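Local coordinates for probable signal peptide protein (Ralstonia solanacearum, PDB 2QGU) that holds a phosphatidylethanolamine in its pocket and, as expected of the MlaC family, probably carries phospholipids, at residues Q32-T37 and N159-Y164; A44-D49 and G111-V116; F74-Q79 and D132-V137; D151-K156 and G170-E175. The protein carries 13 engineered substitutions. All coordinates share one frame; numbering follows the deposited sequence. Where two conformers were deposited one is given.

Interaction 1 (Q32-T37 and N159-Y164); sequences QATVKT and NGWKVY. Engineered in segment 32-37: Ala33 (natural residue Thr).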
loop_
_atom_site.group_PDB
_atom_site.type_symbol
_atom_site.label_atom_id
_atom_site.label_comp_id
_atom_site.label_asym_id
_atom_site.label_seq_id
_atom_site.Cartn_x
_atom_site.Cartn_y
_atom_site.Cartn_z
ATOM N N GLN A 32 -5.609 -12.967 -8.798
ATOM C CA GLN A 32 -4.175 -13.188 -8.976
ATOM C C GLN A 32 -3.667 -12.532 -10.257
ATOM O O GLN A 32 -2.567 -11.973 -10.274
ATOM C CB GLN A 32 -3.838 -14.685 -8.921
ATOM C CG GLN A 32 -2.333 -14.991 -8.851
ATOM C CD GLN A 32 -1.980 -16.082 -7.830
ATOM O OE1 GLN A 32 -2.447 -16.059 -6.688
ATOM N NE2 GLN A 32 -1.143 -17.032 -8.240
ATOM N N ALA A 33 -4.477 -12.570 -11.314
ATOM C CA ALA A 33 -4.106 -11.939 -12.588
ATOM C C ALA A 33 -3.976 -10.428 -12.433
ATOM O O ALA A 33 -3.047 -9.819 -12.965
ATOM C CB ALA A 33 -5.123 -12.280 -13.678
ATOM N N THR A 34 -4.902 -9.837 -11.685
ATOM C CA THR A 34 -4.903 -8.404 -11.410
ATOM C C THR A 34 -3.635 -7.986 -10.665
ATOM O O THR A 34 -2.966 -7.014 -11.041
ATOM C CB THR A 34 -6.154 -7.991 -10.615
ATOM O OG1 THR A 34 -7.321 -8.300 -11.385
ATOM C CG2 THR A 34 -6.146 -6.496 -10.310
ATOM N N VAL A 35 -3.298 -8.728 -9.615
ATOM C CA VAL A 35 -2.091 -8.442 -8.847
ATOM C C VAL A 35 -0.851 -8.595 -9.730
ATOM O O VAL A 35 -0.005 -7.697 -9.774
ATOM C CB VAL A 35 -1.978 -9.341 -7.594
ATOM C CG1 VAL A 35 -0.624 -9.164 -6.926
ATOM C CG2 VAL A 35 -3.099 -9.022 -6.609
ATOM N N LYS A 36 -0.752 -9.718 -10.440
ATOM C CA LYS A 36 0.422 -9.985 -11.278
ATOM C C LYS A 36 0.640 -8.883 -12.316
ATOM O O LYS A 36 1.760 -8.403 -12.494
ATOM C CB LYS A 36 0.316 -11.348 -11.977
ATOM C CG LYS A 36 1.565 -11.707 -12.778
ATOM C CD LYS A 36 1.414 -13.012 -13.544
ATOM C CE LYS A 36 2.515 -13.158 -14.593
ATOM N NZ LYS A 36 2.523 -12.035 -15.591
ATOM N N THR A 37 -0.430 -8.497 -13.002
ATOM C CA THR A 37 -0.366 -7.454 -14.023
ATOM C C THR A 37 0.112 -6.123 -13.430
ATOM O O THR A 37 1.000 -5.475 -13.993
ATOM C CB THR A 37 -1.726 -7.293 -14.733
ATOM O OG1 THR A 37 -2.071 -8.536 -15.355
ATOM C CG2 THR A 37 -1.666 -6.201 -15.798
ATOM N N ASN A 159 -16.520 -2.535 -9.679
ATOM C CA ASN A 159 -15.584 -2.078 -10.710
ATOM C C ASN A 159 -14.249 -2.839 -10.751
ATOM O O ASN A 159 -13.222 -2.289 -11.144
ATOM C CB ASN A 159 -15.361 -0.558 -10.631
ATOM C CG ASN A 159 -15.516 -0.007 -9.220
ATOM O OD1 ASN A 159 -14.858 -0.461 -8.281
ATOM N ND2 ASN A 159 -16.386 0.990 -9.069
ATOM N N GLY A 160 -14.280 -4.112 -10.360
ATOM C CA GLY A 160 -13.128 -4.995 -10.529
ATOM C C GLY A 160 -12.414 -5.361 -9.240
ATOM O O GLY A 160 -12.792 -4.910 -8.158
ATOM N N TRP A 161 -11.398 -6.209 -9.370
ATOM C CA TRP A 161 -10.550 -6.590 -8.244
ATOM C C TRP A 161 -9.632 -5.441 -7.834
ATOM O O TRP A 161 -8.968 -4.831 -8.681
ATOM C CB TRP A 161 -9.698 -7.805 -8.607
ATOM C CG TRP A 161 -10.449 -9.079 -8.633
ATOM C CD1 TRP A 161 -10.926 -9.731 -9.739
ATOM C CD2 TRP A 161 -10.795 -9.886 -7.506
ATOM N NE1 TRP A 161 -11.559 -10.891 -9.361
ATOM C CE2 TRP A 161 -11.494 -11.012 -7.998
ATOM C CE3 TRP A 161 -10.592 -9.764 -6.124
ATOM C CZ2 TRP A 161 -11.982 -12.014 -7.158
ATOM C CZ3 TRP A 161 -11.071 -10.755 -5.291
ATOM C CH2 TRP A 161 -11.761 -11.871 -5.809
ATOM N N LYS A 162 -9.607 -5.157 -6.533
ATOM C CA LYS A 162 -8.744 -4.111 -5.975
ATOM C C LYS A 162 -7.938 -4.631 -4.790
ATOM O O LYS A 162 -8.484 -5.271 -3.894
ATOM C CB LYS A 162 -9.572 -2.906 -5.511
ATOM C CG LYS A 162 -10.467 -2.254 -6.575
ATOM C CD LYS A 162 -9.650 -1.601 -7.672
ATOM C CE LYS A 162 -10.534 -0.980 -8.750
ATOM N NZ LYS A 162 -11.011 0.367 -8.351
ATOM N N VAL A 163 -6.644 -4.320 -4.785
ATOM C CA VAL A 163 -5.780 -4.612 -3.641
ATOM C C VAL A 163 -6.044 -3.610 -2.516
ATOM O O VAL A 163 -6.016 -2.397 -2.746
ATOM C CB VAL A 163 -4.289 -4.539 -4.039
ATOM C CG1 VAL A 163 -3.381 -4.763 -2.825
ATOM C CG2 VAL A 163 -3.975 -5.550 -5.146
ATOM N N TYR A 164 -6.297 -4.108 -1.310
ATOM C CA TYR A 164 -6.523 -3.217 -0.171
ATOM C C TYR A 164 -5.572 -3.431 1.007
ATOM O O TYR A 164 -5.662 -2.728 2.011
ATOM C CB TYR A 164 -7.994 -3.243 0.271
ATOM C CG TYR A 164 -8.430 -4.525 0.945
ATOM C CD1 TYR A 164 -8.946 -5.591 0.202
ATOM C CD2 TYR A 164 -8.339 -4.667 2.328
ATOM C CE1 TYR A 164 -9.345 -6.771 0.826
ATOM C CE2 TYR A 164 -8.739 -5.835 2.958
ATOM C CZ TYR A 164 -9.242 -6.882 2.205
ATOM O OH TYR A 164 -9.643 -8.033 2.844
#
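The one flat group in this helix-on-sheet contact, the indole of Trp161, meets Thr34 through its stem. The closest side-chain approach is between Thr34 OG1 and Trp161 CB, 3.7 Å, and the two side chains cross at about a right angle. Trp161 sets out toward the helix, but with CG beside its own backbone N (chi1 -75°) the indole is led off again. It comes to rest among Val154 and Lys156 of the adjoining strand 146-157 and Val135 of strand 134-143, one further over. Thr34 also uses its methyl: CG2 sits 3.7 Å from Trp161 O, a contact of carbon with a strand carbonyl and no more than van der Waals in kind. The hydroxyl has its polar partner in the helix backbone, at Asp30 O one turn earlier. What is being joined is helix 31-47 and strand 160-168 of the five-stranded antiparallel sheet, the helix lying across one face of the sheet in an MlaC protein of the NTF2 clan. At the next helix residue the packing is purely apolar. Val35 CG2 and Val163 CG2 meet at 3.9 Å, each methyl standing beside its own backbone N. Both valines are buried, and Val163 also touches the bound phosphatidylethanolamine, so a methyl packed under the helix belongs to a residue that lines the lipid pocket. Farther round, the carbonyl of Ala33, an engineered residue, is gripped twice from opposite faces of its plane: Thr37 N and Thr37 OG1 both donate to Ala33 O, each at 2.9 Å.

Interaction 2 (A44-D49 and G111-V116); sequences ATIKGD and GALANV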
loop_
_atom_site.group_PDB
_atom_site.type_symbol
_atom_site.label_atom_id
_atom_site.label_comp_id
_atom_site.label_asym_id
_atom_site.label_seq_id
_atom_site.Cartn_x
_atom_site.Cartn_y
_atom_site.Cartn_z
ATOM N N ALA A 44 8.322 -3.007 -14.417
ATOM C CA ALA A 44 8.743 -2.600 -15.765
ATOM C C ALA A 44 8.919 -1.090 -15.870
ATOM O O ALA A 44 9.865 -0.612 -16.502
ATOM C CB ALA A 44 7.750 -3.082 -16.807
ATOM N N THR A 45 8.004 -0.343 -15.257
ATOM C CA THR A 45 8.081 1.117 -15.268
ATOM C C THR A 45 9.351 1.624 -14.580
ATOM O O THR A 45 10.068 2.465 -15.136
ATOM C CB THR A 45 6.820 1.749 -14.640
ATOM O OG1 THR A 45 5.656 1.270 -15.326
ATOM C CG2 THR A 45 6.865 3.276 -14.733
ATOM N N ILE A 46 9.650 1.091 -13.396
ATOM C CA ILE A 46 10.880 1.459 -12.685
ATOM C C ILE A 46 12.123 1.135 -13.523
ATOM O O ILE A 46 13.022 1.972 -13.668
ATOM C CB ILE A 46 10.982 0.768 -11.295
ATOM C CG1 ILE A 46 9.823 1.197 -10.387
ATOM C CG2 ILE A 46 12.323 1.097 -10.636
ATOM C CD1 ILE A 46 9.651 0.326 -9.150
ATOM N N LYS A 47 12.172 -0.071 -14.082
ATOM C CA LYS A 47 13.342 -0.507 -14.848
ATOM C C LYS A 47 13.582 0.353 -16.094
ATOM O O LYS A 47 14.729 0.512 -16.533
ATOM C CB LYS A 47 13.232 -1.990 -15.203
ATOM C CG LYS A 47 13.377 -2.923 -13.996
ATOM C CD LYS A 47 13.056 -4.363 -14.359
ATOM C CE LYS A 47 12.881 -5.220 -13.112
ATOM N NZ LYS A 47 12.488 -6.610 -13.485
ATOM N N GLY A 48 12.509 0.935 -16.630
ATOM C CA GLY A 48 12.597 1.795 -17.814
ATOM C C GLY A 48 12.852 3.276 -17.557
ATOM O O GLY A 48 13.006 4.048 -18.507
ATOM N N ASP A 49 12.907 3.680 -16.287
ATOM C CA ASP A 49 13.037 5.096 -15.924
ATOM C C ASP A 49 14.244 5.342 -15.012
ATOM O O ASP A 49 14.152 5.156 -13.800
ATOM C CB ASP A 49 11.742 5.606 -15.261
ATOM C CG ASP A 49 11.756 7.116 -14.985
ATOM O OD1 ASP A 49 12.792 7.778 -15.208
ATOM O OD2 ASP A 49 10.715 7.650 -14.541
ATOM N N GLY A 111 12.512 4.413 -1.358
ATOM C CA GLY A 111 13.864 3.881 -1.526
ATOM C C GLY A 111 13.881 2.483 -2.116
ATOM O O GLY A 111 14.637 2.206 -3.057
ATOM N N ALA A 112 13.039 1.606 -1.576
ATOM C CA ALA A 112 12.950 0.231 -2.050
ATOM C C ALA A 112 12.520 0.182 -3.511
ATOM O O ALA A 112 13.049 -0.606 -4.292
ATOM C CB ALA A 112 11.996 -0.578 -1.180
ATOM N N LEU A 113 11.564 1.029 -3.884
ATOM C CA LEU A 113 11.106 1.072 -5.268
ATOM C C LEU A 113 12.195 1.584 -6.208
ATOM O O LEU A 113 12.434 0.990 -7.258
ATOM C CB LEU A 113 9.837 1.914 -5.392
ATOM C CG LEU A 113 8.608 1.308 -4.710
ATOM C CD1 LEU A 113 7.479 2.318 -4.645
ATOM C CD2 LEU A 113 8.168 0.028 -5.432
ATOM N N ALA A 114 12.859 2.672 -5.827
ATOM C CA ALA A 114 13.913 3.256 -6.662
ATOM C C ALA A 114 15.098 2.322 -6.864
ATOM O O ALA A 114 15.784 2.401 -7.885
ATOM C CB ALA A 114 14.382 4.571 -6.078
ATOM N N ASN A 115 15.330 1.440 -5.895
ATOM C CA ASN A 115 16.474 0.535 -5.923
ATOM C C ASN A 115 16.242 -0.729 -6.751
ATOM O O ASN A 115 17.151 -1.550 -6.913
ATOM C CB ASN A 115 16.916 0.191 -4.496
ATOM C CG ASN A 115 17.584 1.358 -3.794
ATOM O OD1 ASN A 115 18.029 2.321 -4.426
ATOM N ND2 ASN A 115 17.660 1.275 -2.472
ATOM N N VAL A 116 15.030 -0.882 -7.287
ATOM C CA VAL A 116 14.718 -2.010 -8.171
ATOM C C VAL A 116 15.650 -2.016 -9.389
ATOM O O VAL A 116 15.892 -0.971 -10.000
ATOM C CB VAL A 116 13.227 -1.999 -8.601
ATOM C CG1 VAL A 116 12.980 -2.884 -9.830
ATOM C CG2 VAL A 116 12.337 -2.432 -7.430
#
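Ile46 carries this contact, fitting its branched end around the last turn of another helix. Its CG2 and CD1 methyls each come to 3.4 Å from Leu113 O, so two carbon tips bracket one backbone carbonyl. CD1 also rests on Leu113 CD2, 4.0 Å away, and CG2 lies 3.8 Å from Val116 CB. With CG1 anti to the carbonyl carbon (chi1 -62°), CG2 is wedged between Leu113 O and the valine, while CG1 carries CD1 to the leucine side chain. Beside it, the extended chain of Lys47 lays its methylenes across Val116, CE meeting Val116 CG1 at 4.0 Å, while NZ goes on to hydrogen-bond Gln119 O. In the next shell, Val116 N donates to Leu113 O at 3.2 Å, a turn just past the end of helix 91-114 consistent with Val116 facing Ile46. Helix 57-67 contributes Leu63, packed against Ile46. The bound phosphatidylethanolamine touches Val116 and Ala112, which places the junction of the two helix ends at the wall of the lipid pocket. The chemistry across the join is dispersion between alkyl groups: the carbonyl flanked by the two methyls takes its hydrogen bond from its own chain, and shape rather than directional bonding sets the fit.

Interaction 3 (F74-Q79 and D132-V137); sequences FKRTTQ and DTDVVV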
loop_
_atom_site.group_PDB
_atom_site.type_symbol
_atom_site.label_atom_id
_atom_site.label_comp_id
_atom_site.label_asym_id
_atom_site.label_seq_id
_atom_site.Cartn_x
_atom_site.Cartn_y
_atom_site.Cartn_z
ATOM N N PHE A 74 -7.382 2.116 -1.547
ATOM C CA PHE A 74 -6.685 2.670 -0.395
ATOM C C PHE A 74 -7.630 3.318 0.623
ATOM O O PHE A 74 -7.273 3.462 1.793
ATOM C CB PHE A 74 -5.555 3.621 -0.806
ATOM C CG PHE A 74 -4.574 3.878 0.299
ATOM C CD1 PHE A 74 -3.690 2.886 0.711
ATOM C CD2 PHE A 74 -4.552 5.100 0.953
ATOM C CE1 PHE A 74 -2.791 3.105 1.744
ATOM C CE2 PHE A 74 -3.649 5.331 1.989
ATOM C CZ PHE A 74 -2.768 4.329 2.388
ATOM N N LYS A 75 -8.834 3.688 0.189
ATOM C CA LYS A 75 -9.841 4.153 1.130
ATOM C C LYS A 75 -10.165 3.030 2.116
ATOM O O LYS A 75 -10.257 3.271 3.325
ATOM C CB LYS A 75 -11.095 4.627 0.404
ATOM C CG LYS A 75 -12.111 5.278 1.321
ATOM C CD LYS A 75 -13.292 5.784 0.526
ATOM C CE LYS A 75 -14.233 6.593 1.391
ATOM N NZ LYS A 75 -15.449 6.984 0.620
ATOM N N ARG A 76 -10.315 1.802 1.613
ATOM C CA ARG A 76 -10.530 0.666 2.513
ATOM C C ARG A 76 -9.348 0.450 3.459
ATOM O O ARG A 76 -9.545 0.220 4.646
ATOM C CB ARG A 76 -10.877 -0.632 1.773
ATOM C CG ARG A 76 -11.135 -1.767 2.765
ATOM C CD ARG A 76 -11.837 -2.983 2.205
ATOM N NE ARG A 76 -12.027 -3.950 3.291
ATOM C CZ ARG A 76 -12.258 -5.248 3.125
ATOM N NH1 ARG A 76 -12.356 -5.769 1.912
ATOM N NH2 ARG A 76 -12.395 -6.029 4.187
ATOM N N THR A 77 -8.123 0.528 2.935
ATOM C CA THR A 77 -6.939 0.407 3.783
ATOM C C THR A 77 -6.993 1.415 4.927
ATOM O O THR A 77 -6.688 1.087 6.072
ATOM C CB THR A 77 -5.651 0.637 2.985
ATOM O OG1 THR A 77 -5.748 -0.026 1.719
ATOM C CG2 THR A 77 -4.439 0.111 3.754
ATOM N N THR A 78 -7.390 2.643 4.600
ATOM C CA THR A 78 -7.464 3.714 5.588
ATOM C C THR A 78 -8.589 3.464 6.586
ATOM O O THR A 78 -8.414 3.678 7.784
ATOM C CB THR A 78 -7.636 5.081 4.910
ATOM O OG1 THR A 78 -6.543 5.302 4.010
ATOM C CG2 THR A 78 -7.643 6.205 5.946
ATOM N N GLN A 79 -9.735 3.005 6.085
ATOM C CA GLN A 79 -10.853 2.630 6.948
ATOM C C GLN A 79 -10.445 1.558 7.955
ATOM O O GLN A 79 -10.752 1.660 9.142
ATOM C CB GLN A 79 -12.034 2.143 6.118
ATOM C CG GLN A 79 -12.740 3.246 5.376
ATOM C CD GLN A 79 -13.925 2.754 4.574
ATOM O OE1 GLN A 79 -13.850 1.732 3.890
ATOM N NE2 GLN A 79 -15.029 3.489 4.645
ATOM N N ASP A 132 -15.056 -16.725 -4.571
ATOM C CA ASP A 132 -14.756 -15.896 -3.398
ATOM C C ASP A 132 -14.450 -14.458 -3.824
ATOM O O ASP A 132 -13.888 -14.226 -4.897
ATOM C CB ASP A 132 -13.593 -16.473 -2.592
ATOM C CG ASP A 132 -13.946 -17.770 -1.897
ATOM O OD1 ASP A 132 -15.148 -18.050 -1.683
ATOM O OD2 ASP A 132 -13.013 -18.525 -1.565
ATOM N N THR A 133 -14.827 -13.502 -2.978
ATOM C CA THR A 133 -14.704 -12.083 -3.329
ATOM C C THR A 133 -13.720 -11.299 -2.459
ATOM O O THR A 133 -13.489 -10.113 -2.692
ATOM C CB THR A 133 -16.064 -11.375 -3.293
ATOM O OG1 THR A 133 -16.649 -11.566 -2.003
ATOM C CG2 THR A 133 -16.993 -11.923 -4.384
ATOM N N ASP A 134 -13.150 -11.959 -1.452
ATOM C CA ASP A 134 -12.164 -11.332 -0.582
ATOM C C ASP A 134 -11.100 -12.377 -0.283
ATOM O O ASP A 134 -11.318 -13.302 0.507
ATOM C CB ASP A 134 -12.817 -10.804 0.697
ATOM C CG ASP A 134 -12.011 -9.697 1.344
ATOM O OD1 ASP A 134 -10.778 -9.831 1.434
ATOM O OD2 ASP A 134 -12.603 -8.674 1.748
ATOM N N VAL A 135 -9.953 -12.226 -0.933
ATOM C CA VAL A 135 -8.979 -13.319 -1.050
ATOM C C VAL A 135 -7.557 -12.830 -0.791
ATOM O O VAL A 135 -7.314 -11.623 -0.685
ATOM C CB VAL A 135 -9.056 -13.987 -2.456
ATOM C CG1 VAL A 135 -10.485 -14.459 -2.755
ATOM C CG2 VAL A 135 -8.582 -13.029 -3.534
ATOM N N VAL A 136 -6.622 -13.774 -0.692
ATOM C CA VAL A 136 -5.204 -13.449 -0.555
ATOM C C VAL A 136 -4.441 -14.003 -1.752
ATOM O O VAL A 136 -4.669 -15.138 -2.169
ATOM C CB VAL A 136 -4.643 -13.989 0.787
ATOM C CG1 VAL A 136 -3.110 -13.912 0.853
ATOM C CG2 VAL A 136 -5.261 -13.225 1.958
ATOM N N VAL A 137 -3.564 -13.174 -2.312
ATOM C CA VAL A 137 -2.623 -13.581 -3.357
ATOM C C VAL A 137 -1.226 -13.549 -2.749
ATOM O O VAL A 137 -0.820 -12.535 -2.171
ATOM C CB VAL A 137 -2.701 -12.632 -4.578
ATOM C CG1 VAL A 137 -1.587 -12.923 -5.587
ATOM C CG2 VAL A 137 -4.078 -12.720 -5.240
HETATM O O HOH W 1 -12.820 -8.959 5.005
#
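A surface salt bridge between Arg76, in the first turn of helix 74-82, and Asp134, the first residue of strand 134-143, ties a helix to the start of an inner strand of the sheet, although Arg76 CA and Asp134 CA are 12.5 Å apart. Arg76 spans the gap by being straight: CG is anti to the backbone N (chi1 -178°), and the chain runs extended as far as NE. NH1 then donates to Asp134 OD2 over 2.9 Å, nearly linearly, with an N-H...O angle of 171°. The oxygen lies in the guanidinium plane, at its edge, and is met on its syn side, somewhat out of the carboxylate plane. The two flat groups stand almost perpendicular, 87° apart, a single-pronged contact rather than a bidentate one. A water bridges the other nitrogen to the same oxygen: it accepts from Arg76 NH2 at 3.1 Å and donates to Asp134 OD2 at 3.3 Å. In this MlaC-family, NTF2-clan fold, Arg76 links helix 74-82 to strands 134-143, 146-157 and 160-168, where the ion pair joins a small polar network. NH1 of Arg76 has a second carboxylate, Glu155 of strand 146-157, and the guanidinium makes a cation-pi contact with Tyr164, whose hydroxyl is hydrogen-bonded to Asp134 OD1. Two acidic groups close to one guanidinium would be expected to stabilise its positive charge. In the helix itself, Phe74 O accepts from Thr78 N at 2.9 Å and from Thr78 OG1 at 3.0 Å, the two donors arriving from opposite faces of the carbonyl plane; Phe74 also touches the bound lipid.

Interaction 4 (D151-K156 and G170-E175); sequences DYRVEK and GLWLSE. Engineered in segment 151-156: Val154 (natural residue Met).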
loop_
_atom_site.group_PDB
_atom_site.type_symbol
_atom_site.label_atom_id
_atom_site.label_comp_id
_atom_site.label_asym_id
_atom_site.label_seq_id
_atom_site.Cartn_x
_atom_site.Cartn_y
_atom_site.Cartn_z
ATOM N N ASP A 151 2.502 -10.597 0.127
ATOM C CA ASP A 151 1.132 -11.093 -0.038
ATOM C C ASP A 151 0.181 -9.909 -0.123
ATOM O O ASP A 151 0.494 -8.824 0.361
ATOM C CB ASP A 151 0.709 -12.009 1.112
ATOM C CG ASP A 151 1.567 -13.257 1.237
ATOM O OD1 ASP A 151 2.394 -13.544 0.342
ATOM O OD2 ASP A 151 1.382 -13.957 2.250
ATOM N N TYR A 152 -0.982 -10.139 -0.725
ATOM C CA TYR A 152 -1.942 -9.072 -0.979
ATOM C C TYR A 152 -3.333 -9.510 -0.604
ATOM O O TYR A 152 -3.714 -10.646 -0.884
ATOM C CB TYR A 152 -1.947 -8.710 -2.468
ATOM C CG TYR A 152 -0.585 -8.378 -3.002
ATOM C CD1 TYR A 152 -0.132 -7.061 -3.020
ATOM C CD2 TYR A 152 0.261 -9.379 -3.482
ATOM C CE1 TYR A 152 1.125 -6.745 -3.500
ATOM C CE2 TYR A 152 1.533 -9.074 -3.969
ATOM C CZ TYR A 152 1.957 -7.749 -3.971
ATOM O OH TYR A 152 3.203 -7.394 -4.442
ATOM N N ARG A 153 -4.089 -8.622 0.033
ATOM C CA ARG A 153 -5.526 -8.828 0.181
ATOM C C ARG A 153 -6.218 -8.143 -0.984
ATOM O O ARG A 153 -5.908 -6.994 -1.317
ATOM C CB ARG A 153 -6.049 -8.304 1.522
ATOM C CG ARG A 153 -5.585 -9.111 2.718
ATOM C CD ARG A 153 -6.540 -8.990 3.895
ATOM N NE ARG A 153 -6.088 -9.806 5.019
ATOM C CZ ARG A 153 -6.376 -11.094 5.191
ATOM N NH1 ARG A 153 -7.140 -11.743 4.319
ATOM N NH2 ARG A 153 -5.903 -11.736 6.250
ATOM N N VAL A 154 -7.140 -8.863 -1.615
ATOM C CA VAL A 154 -7.799 -8.382 -2.822
ATOM C C VAL A 154 -9.296 -8.579 -2.686
ATOM O O VAL A 154 -9.752 -9.643 -2.276
ATOM C CB VAL A 154 -7.279 -9.112 -4.102
ATOM C CG1 VAL A 154 -7.429 -8.219 -5.313
ATOM C CG2 VAL A 154 -5.807 -9.538 -3.949
ATOM N N GLU A 155 -10.056 -7.536 -3.006
ATOM C CA GLU A 155 -11.510 -7.591 -2.914
ATOM C C GLU A 155 -12.138 -7.295 -4.269
ATOM O O GLU A 155 -11.719 -6.362 -4.958
ATOM C CB GLU A 155 -12.026 -6.599 -1.868
ATOM C CG GLU A 155 -13.549 -6.645 -1.713
ATOM C CD GLU A 155 -14.130 -5.547 -0.839
ATOM O OE1 GLU A 155 -13.392 -4.640 -0.395
ATOM O OE2 GLU A 155 -15.361 -5.598 -0.608
ATOM N N LYS A 156 -13.149 -8.083 -4.635
ATOM C CA LYS A 156 -13.843 -7.889 -5.898
ATOM C C LYS A 156 -14.965 -6.884 -5.707
ATOM O O LYS A 156 -15.968 -7.184 -5.054
ATOM C CB LYS A 156 -14.395 -9.207 -6.445
ATOM C CG LYS A 156 -14.750 -9.128 -7.921
ATOM C CD LYS A 156 -15.176 -10.475 -8.458
ATOM C CE LYS A 156 -15.340 -10.421 -9.964
ATOM N NZ LYS A 156 -15.594 -11.780 -10.516
ATOM N N GLY A 170 6.115 -10.404 6.812
ATOM C CA GLY A 170 5.157 -11.183 7.582
ATOM C C GLY A 170 4.005 -10.407 8.204
ATOM O O GLY A 170 3.106 -11.008 8.791
ATOM N N LEU A 171 4.008 -9.084 8.043
ATOM C CA LEU A 171 3.016 -8.222 8.702
ATOM C C LEU A 171 2.092 -7.533 7.705
ATOM O O LEU A 171 2.555 -6.984 6.717
ATOM C CB LEU A 171 3.711 -7.153 9.551
ATOM C CG LEU A 171 4.691 -7.609 10.633
ATOM C CD1 LEU A 171 5.390 -6.394 11.230
ATOM C CD2 LEU A 171 3.977 -8.413 11.702
ATOM N N TRP A 172 0.791 -7.539 7.990
ATOM C CA TRP A 172 -0.175 -6.815 7.164
ATOM C C TRP A 172 -0.139 -5.347 7.523
ATOM O O TRP A 172 -0.343 -4.986 8.680
ATOM C CB TRP A 172 -1.588 -7.358 7.370
ATOM C CG TRP A 172 -1.783 -8.685 6.731
ATOM C CD1 TRP A 172 -1.879 -9.893 7.363
ATOM C CD2 TRP A 172 -1.886 -8.951 5.329
ATOM N NE1 TRP A 172 -2.043 -10.898 6.436
ATOM C CE2 TRP A 172 -2.048 -10.348 5.180
ATOM C CE3 TRP A 172 -1.857 -8.145 4.182
ATOM C CZ2 TRP A 172 -2.183 -10.961 3.926
ATOM C CZ3 TRP A 172 -1.988 -8.753 2.935
ATOM C CH2 TRP A 172 -2.145 -10.151 2.819
ATOM N N LEU A 173 0.102 -4.499 6.532
ATOM C CA LEU A 173 0.218 -3.065 6.802
ATOM C C LEU A 173 -1.036 -2.464 7.440
ATOM O O LEU A 173 -0.926 -1.644 8.351
ATOM C CB LEU A 173 0.623 -2.289 5.545
ATOM C CG LEU A 173 2.057 -2.453 5.016
ATOM C CD1 LEU A 173 2.389 -1.288 4.099
ATOM C CD2 LEU A 173 3.107 -2.565 6.127
ATOM N N SER A 174 -2.219 -2.882 7.004
ATOM C CA SER A 174 -3.434 -2.324 7.608
ATOM C C SER A 174 -3.501 -2.625 9.103
ATOM O O SER A 174 -4.012 -1.805 9.872
ATOM C CB SER A 174 -4.710 -2.776 6.888
ATOM O OG SER A 174 -5.054 -4.101 7.231
ATOM N N GLU A 175 -2.963 -3.774 9.512
ATOM C CA GLU A 175 -2.943 -4.158 10.925
ATOM C C GLU A 175 -1.903 -3.366 11.710
ATOM O O GLU A 175 -2.192 -2.867 12.796
ATOM C CB GLU A 175 -2.714 -5.668 11.088
ATOM C CG GLU A 175 -2.934 -6.197 12.509
ATOM C CD GLU A 175 -4.396 -6.152 12.977
ATOM O OE1 GLU A 175 -5.314 -5.970 12.146
ATOM O OE2 GLU A 175 -4.628 -6.308 14.196
#
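Arg153 and Trp172 both place CG beside the backbone N, anti to the carbonyl carbon (chi1 -69° and -73°), and from strands 146-157 and 171-172 they reach for each other at about a right angle. The first methylene makes the close contact: Arg153 CG stands over the indole face, 3.8 Å from the centroid of the Trp172 six-membered ring, a CH-pi contact. The chain runs extended over the indole as far as NE, and Arg153 CZ comes to 4.8 Å from the centroid of the Trp172 five-membered ring. This cation-pi interaction is off-centre, with guanidinium and indole planes 30° apart, and describes one of two deposited arginine conformers. At the ring's edge, Trp172 CH2 meets Tyr152 C, 3.7 Å away. Asp151 CB, 3.8 Å from Trp172 CH2, approaches from the opposite side of the indole plane to Arg153. The Asp151 carboxylate itself turns to Arg138 in a salt bridge. Strand 160-168 runs between strands 146-157 and 171-172, and the indole reaches across it, packing on Asp165 and Asn167. Tyr152 CB points away from Trp172, its side chain packing on Val35 and Val39 of helix 31-47 and touching the bound lipid, while Leu173, opening helix 173-188, packs on helix 91-114.

How the interactions relate
From the N terminus, helix 31-47 opens interaction 1 near its start and interaction 2 at its end, and helix 74-82 then opens interaction 3. Interaction 2 closes first, at the end of helix 91-114, crossing interaction 3, which closes on strand 134-143. Strand 146-157 opens interaction 4 before strand 160-168 closes interaction 1, a loop that nests both 2 and 3; interaction 4, closed at 170-175, therefore crosses 1 and follows 2 and 3 in series. Interactions 1, 3 and 4 adjoin one another on a single antiparallel sheet, whereas interaction 2 joins helix ends about 21 Å from interaction 1, centre to centre.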